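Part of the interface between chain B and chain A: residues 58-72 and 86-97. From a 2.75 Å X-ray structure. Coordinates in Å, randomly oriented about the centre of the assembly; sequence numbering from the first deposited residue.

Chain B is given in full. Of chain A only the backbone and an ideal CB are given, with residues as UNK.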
# COMPACT_ATOMS: atom_id res chain seq x y z
N GLN B 58 -8.62 -15.11 3.32
CA GLN B 58 -8.40 -14.48 2.01
C GLN B 58 -9.57 -13.58 1.62
O GLN B 58 -9.75 -13.23 0.46
CB GLN B 58 -8.20 -15.56 0.95
CG GLN B 58 -7.03 -16.51 1.19
CD GLN B 58 -5.75 -15.78 1.56
OE1 GLN B 58 -5.03 -15.29 0.69
NE2 GLN B 58 -5.49 -15.67 2.85
N THR B 59 -10.33 -13.17 2.63
CA THR B 59 -11.70 -12.74 2.46
C THR B 59 -12.00 -11.71 3.57
O THR B 59 -11.68 -11.97 4.76
CB THR B 59 -12.61 -14.00 2.48
OG1 THR B 59 -13.57 -13.91 1.44
CG2 THR B 59 -13.29 -14.28 3.86
N PRO B 60 -12.56 -10.54 3.23
CA PRO B 60 -12.79 -9.51 4.25
C PRO B 60 -13.79 -9.96 5.31
O PRO B 60 -14.60 -10.87 5.04
CB PRO B 60 -13.38 -8.35 3.46
CG PRO B 60 -12.99 -8.61 2.05
CD PRO B 60 -13.04 -10.10 1.92
N PHE B 61 -13.74 -9.35 6.49
CA PHE B 61 -14.53 -9.83 7.63
C PHE B 61 -16.05 -9.81 7.46
O PHE B 61 -16.73 -10.53 8.15
CB PHE B 61 -14.14 -9.13 8.94
CG PHE B 61 -14.47 -7.67 8.98
CD1 PHE B 61 -15.77 -7.23 9.25
CD2 PHE B 61 -13.47 -6.71 8.80
CE1 PHE B 61 -16.06 -5.88 9.31
CE2 PHE B 61 -13.76 -5.36 8.86
CZ PHE B 61 -15.06 -4.95 9.12
N MET B 62 -16.57 -8.98 6.56
CA MET B 62 -18.00 -9.00 6.22
C MET B 62 -18.45 -10.35 5.68
O MET B 62 -19.64 -10.65 5.70
CB MET B 62 -18.35 -7.91 5.19
CG MET B 62 -18.15 -6.49 5.68
SD MET B 62 -16.44 -5.93 5.52
CE MET B 62 -16.40 -5.47 3.78
N ALA B 63 -17.53 -11.16 5.16
CA ALA B 63 -17.81 -12.57 4.87
C ALA B 63 -17.55 -13.39 6.14
O ALA B 63 -16.61 -14.19 6.23
CB ALA B 63 -16.97 -13.07 3.71
N ASP B 64 -18.42 -13.15 7.10
CA ASP B 64 -18.50 -13.88 8.34
C ASP B 64 -19.73 -14.81 8.17
O ASP B 64 -20.05 -15.18 7.05
CB ASP B 64 -18.61 -12.90 9.53
CG ASP B 64 -19.87 -12.00 9.49
OD1 ASP B 64 -20.77 -12.21 8.65
OD2 ASP B 64 -19.96 -11.07 10.31
N LEU B 65 -20.41 -15.17 9.25
CA LEU B 65 -21.47 -16.18 9.16
C LEU B 65 -22.80 -15.63 8.63
O LEU B 65 -23.61 -16.38 8.08
CB LEU B 65 -21.65 -16.83 10.53
CG LEU B 65 -20.40 -17.57 11.06
CD1 LEU B 65 -20.45 -17.77 12.57
CD2 LEU B 65 -20.25 -18.91 10.35
N VAL B 66 -22.98 -14.31 8.77
CA VAL B 66 -24.29 -13.66 8.66
C VAL B 66 -24.36 -12.29 7.96
O VAL B 66 -25.36 -12.00 7.30
CB VAL B 66 -24.92 -13.49 10.06
CG1 VAL B 66 -25.23 -14.85 10.68
CG2 VAL B 66 -24.04 -12.69 11.00
N THR B 67 -23.33 -11.45 8.12
CA THR B 67 -23.37 -10.04 7.70
C THR B 67 -23.84 -9.78 6.25
O THR B 67 -24.53 -8.80 6.02
CB THR B 67 -22.02 -9.33 7.98
OG1 THR B 67 -21.75 -9.28 9.38
CG2 THR B 67 -22.02 -7.90 7.51
N LEU B 68 -23.51 -10.63 5.28
CA LEU B 68 -23.93 -10.36 3.89
C LEU B 68 -25.40 -10.65 3.64
O LEU B 68 -25.94 -10.28 2.61
CB LEU B 68 -23.05 -11.09 2.87
CG LEU B 68 -21.58 -10.63 2.82
CD1 LEU B 68 -20.78 -11.40 1.79
CD2 LEU B 68 -21.43 -9.14 2.57
N ALA B 69 -26.04 -11.35 4.57
CA ALA B 69 -27.48 -11.53 4.57
C ALA B 69 -28.17 -10.61 5.57
O ALA B 69 -29.30 -10.18 5.32
CB ALA B 69 -27.81 -12.97 4.88
N ASP B 70 -27.53 -10.35 6.71
CA ASP B 70 -28.14 -9.59 7.80
C ASP B 70 -27.09 -9.04 8.76
O ASP B 70 -26.74 -9.70 9.73
CB ASP B 70 -29.12 -10.47 8.58
CG ASP B 70 -29.69 -9.77 9.84
OD1 ASP B 70 -29.54 -8.52 9.95
OD2 ASP B 70 -30.28 -10.48 10.71
N PRO B 71 -26.61 -7.82 8.50
CA PRO B 71 -25.65 -7.16 9.39
C PRO B 71 -26.13 -6.93 10.81
O PRO B 71 -25.29 -6.74 11.68
CB PRO B 71 -25.42 -5.81 8.71
CG PRO B 71 -25.76 -6.03 7.28
CD PRO B 71 -26.87 -7.03 7.28
N THR B 72 -27.44 -6.92 11.04
CA THR B 72 -27.98 -6.76 12.40
C THR B 72 -27.94 -8.04 13.24
O THR B 72 -28.22 -7.97 14.45
CB THR B 72 -29.45 -6.26 12.41
OG1 THR B 72 -30.33 -7.33 12.03
CG2 THR B 72 -29.64 -5.06 11.50
N UNK A 86 -26.68 -2.85 -2.05
CA UNK A 86 -25.33 -2.65 -2.60
C UNK A 86 -24.19 -3.17 -1.71
O UNK A 86 -23.02 -2.84 -1.94
CB UNK A 86 -25.11 -1.16 -2.86
N UNK A 87 -24.50 -3.97 -0.69
CA UNK A 87 -23.48 -4.37 0.26
C UNK A 87 -22.38 -5.17 -0.42
O UNK A 87 -21.23 -5.07 -0.02
CB UNK A 87 -24.10 -5.18 1.40
N UNK A 88 -22.72 -5.94 -1.46
CA UNK A 88 -21.69 -6.72 -2.15
C UNK A 88 -20.72 -5.80 -2.91
O UNK A 88 -19.54 -6.11 -3.02
CB UNK A 88 -22.34 -7.72 -3.11
N UNK A 89 -21.23 -4.68 -3.41
CA UNK A 89 -20.38 -3.71 -4.07
C UNK A 89 -19.41 -3.08 -3.09
O UNK A 89 -18.23 -2.95 -3.38
CB UNK A 89 -21.23 -2.63 -4.75
N UNK A 90 -19.93 -2.72 -1.92
CA UNK A 90 -19.12 -2.18 -0.83
C UNK A 90 -18.04 -3.16 -0.36
O UNK A 90 -16.94 -2.74 0.06
CB UNK A 90 -20.02 -1.80 0.35
N UNK A 91 -18.37 -4.46 -0.41
CA UNK A 91 -17.46 -5.56 -0.07
C UNK A 91 -16.33 -5.65 -1.06
O UNK A 91 -15.18 -5.74 -0.67
CB UNK A 91 -18.21 -6.89 -0.02
N UNK A 92 -16.67 -5.60 -2.34
CA UNK A 92 -15.67 -5.53 -3.43
C UNK A 92 -14.81 -4.25 -3.35
O UNK A 92 -13.61 -4.31 -3.56
CB UNK A 92 -16.37 -5.59 -4.79
N UNK A 93 -15.42 -3.11 -3.06
CA UNK A 93 -14.66 -1.88 -2.86
C UNK A 93 -13.54 -2.07 -1.81
O UNK A 93 -12.41 -1.65 -2.02
CB UNK A 93 -15.60 -0.75 -2.43
N UNK A 94 -13.87 -2.73 -0.71
CA UNK A 94 -12.89 -3.09 0.33
C UNK A 94 -12.11 -1.85 0.78
O UNK A 94 -10.89 -1.80 0.72
CB UNK A 94 -11.93 -4.16 -0.18
N UNK A 95 -12.85 -0.84 1.20
CA UNK A 95 -12.28 0.42 1.60
C UNK A 95 -12.93 0.80 2.91
O UNK A 95 -14.14 0.91 2.99
CB UNK A 95 -12.47 1.50 0.53
N UNK A 96 -12.12 0.99 3.94
CA UNK A 96 -12.63 1.37 5.25
C UNK A 96 -13.30 2.75 5.29
O UNK A 96 -14.16 3.00 6.14
CB UNK A 96 -11.48 1.34 6.26
N UNK A 97 -12.92 3.64 4.37
CA UNK A 97 -13.28 5.05 4.49
C UNK A 97 -14.37 5.43 3.52
O UNK A 97 -14.20 5.36 2.30
CB UNK A 97 -12.05 5.94 4.26

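Position 86 precedes the first helical turn, and its ideal CB has no chain B atom within 5.5 Å. Chain B sets no requirement here; the residue is Lys86(A), at the N-cap position.

At 87 the CA-to-CB bond points toward chain B, and the ideal CB lies 4.9 Å from Leu68(B) CD2. Carbon dominates the surroundings, so leucine, isoleucine or methionine would suit. Leu87(A), with chi1 t and chi2 p, places CD2 3.7 Å from Leu68(B) CD2 and 4.3 Å from Pro71(B) CG. Leu87(A) CD2 is also 3.5 Å from Thr67(B) O.

Position 88 points sideways with nothing near its CB, so a small side chain would fall short of Leu68(B); leucine, methionine or an aromatic are candidates. Tyr88(A), chi1 m, does reach: its CE2 is 3.7 Å from Leu68(B) CD1, and its OH is 3.7 Å from Leu68(B) CB.

Position 89 is out of reach and could be almost any helix-compatible residue; it is Ser89(A). At 90 the bond is again sideways, and a large apolar group could approach without being required. Phe90(A) CD2 comes no nearer than 4.6 Å, to Met62(B) CE.

Position 91 points toward chain B, with the ideal CB 4.4 Å from Met62(B) CE and 4.7 Å from Leu68(B) CD2. Beyond lie Pro60(B), Ala63(B) and the hydroxyl of Thr59(B), an apolar path with a polar end. A long or aromatic residue would fit, and a polar tip could use that hydroxyl. Tyr91(A), chi1 t, buries 120 Å², the most of any residue here. Leu68(B) CD1 lies over one face of its ring, 4.4 Å from Tyr91(A) CE2, whereas Met62(B) CB is at the edge, 4.1 Å from Tyr91(A) CD2. Tyr91(A) CE2 also lies 3.6 Å from Pro60(B) CD and 3.8 Å from Ala63(B) CB. Tyr91(A) OH and Thr59(B) OG1, 3.2 Å apart, form a weak hydrogen bond.

Position 92 points away and 93 is out of reach, so any helix-compatible residue would serve; they are Ile92(A) and Arg93(A).

Position 94 has positive phi (53°), which favours glycine, asparagine or aspartate, though its CB is 5.1 Å from Pro60(B) CG. Glu94(A) extends so that OE1 lies 3.7 Å from Pro60(B) CG.

Position 95 is out of reach and unconstrained by chain B: Asp95(A). Position 96 points sideways, but a long apolar residue could reach Phe61(B). Phe96(A) CZ meets the edge of that ring, 3.8 Å from Phe61(B) CE2. Position 97 is remote, so many residues would serve; Phe97(A) N donates to Asp95(A) OD1 at 3.0 Å.

Chain A, residues 86-97: KLYSFYIREDFF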
# COMPACT_ATOMS: atom_id res chain seq x y z
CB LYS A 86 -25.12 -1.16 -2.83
CG LYS A 86 -24.95 -0.34 -1.56
CD LYS A 86 -24.77 1.14 -1.83
CE LYS A 86 -23.37 1.46 -2.35
NZ LYS A 86 -23.26 2.91 -2.66
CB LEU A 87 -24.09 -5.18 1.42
CG LEU A 87 -23.14 -5.76 2.47
CD1 LEU A 87 -22.35 -4.69 3.19
CD2 LEU A 87 -23.94 -6.55 3.47
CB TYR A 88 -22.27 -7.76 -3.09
CG TYR A 88 -22.85 -8.94 -2.36
CD1 TYR A 88 -24.16 -8.92 -1.91
CD2 TYR A 88 -22.09 -10.08 -2.10
CE1 TYR A 88 -24.71 -10.00 -1.23
CE2 TYR A 88 -22.64 -11.17 -1.43
CZ TYR A 88 -23.95 -11.12 -0.99
OH TYR A 88 -24.54 -12.17 -0.31
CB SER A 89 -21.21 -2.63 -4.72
OG SER A 89 -20.37 -1.65 -5.31
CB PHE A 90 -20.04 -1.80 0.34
CG PHE A 90 -19.34 -1.17 1.47
CD1 PHE A 90 -18.93 0.15 1.39
CD2 PHE A 90 -19.06 -1.89 2.63
CE1 PHE A 90 -18.26 0.75 2.43
CE2 PHE A 90 -18.39 -1.30 3.68
CZ PHE A 90 -17.98 0.03 3.58
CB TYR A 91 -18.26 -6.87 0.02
CG TYR A 91 -17.54 -8.20 0.09
CD1 TYR A 91 -17.33 -8.96 -1.06
CD2 TYR A 91 -17.21 -8.77 1.31
CE1 TYR A 91 -16.74 -10.22 -1.00
CE2 TYR A 91 -16.61 -10.04 1.38
CZ TYR A 91 -16.39 -10.76 0.22
OH TYR A 91 -15.82 -12.01 0.29
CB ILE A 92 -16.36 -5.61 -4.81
CG1 ILE A 92 -17.00 -6.99 -5.01
CG2 ILE A 92 -15.35 -5.34 -5.94
CD1 ILE A 92 -18.00 -7.05 -6.14
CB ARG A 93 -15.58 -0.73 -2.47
CG ARG A 93 -14.96 0.66 -2.57
CD ARG A 93 -15.97 1.71 -2.11
NE ARG A 93 -15.31 2.89 -1.57
CZ ARG A 93 -14.75 3.85 -2.31
NH1 ARG A 93 -14.72 3.80 -3.65
NH2 ARG A 93 -14.17 4.88 -1.68
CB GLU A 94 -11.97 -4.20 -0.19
CG GLU A 94 -11.11 -4.90 0.85
CD GLU A 94 -10.17 -5.90 0.20
OE1 GLU A 94 -10.68 -6.92 -0.31
OE2 GLU A 94 -8.93 -5.67 0.22
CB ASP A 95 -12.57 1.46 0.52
CG ASP A 95 -11.80 2.78 0.70
OD1 ASP A 95 -11.36 3.11 1.83
OD2 ASP A 95 -11.68 3.51 -0.31
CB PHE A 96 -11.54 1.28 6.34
CG PHE A 96 -11.40 -0.11 6.93
CD1 PHE A 96 -12.35 -0.61 7.82
CD2 PHE A 96 -10.36 -0.92 6.55
CE1 PHE A 96 -12.23 -1.88 8.35
CE2 PHE A 96 -10.23 -2.20 7.08
CZ PHE A 96 -11.16 -2.68 7.98
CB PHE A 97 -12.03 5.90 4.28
CG PHE A 97 -10.94 5.56 5.24
CD1 PHE A 97 -10.97 6.06 6.53
CD2 PHE A 97 -9.92 4.71 4.88
CE1 PHE A 97 -9.99 5.75 7.45
CE2 PHE A 97 -8.93 4.38 5.79
CZ PHE A 97 -8.96 4.90 7.08
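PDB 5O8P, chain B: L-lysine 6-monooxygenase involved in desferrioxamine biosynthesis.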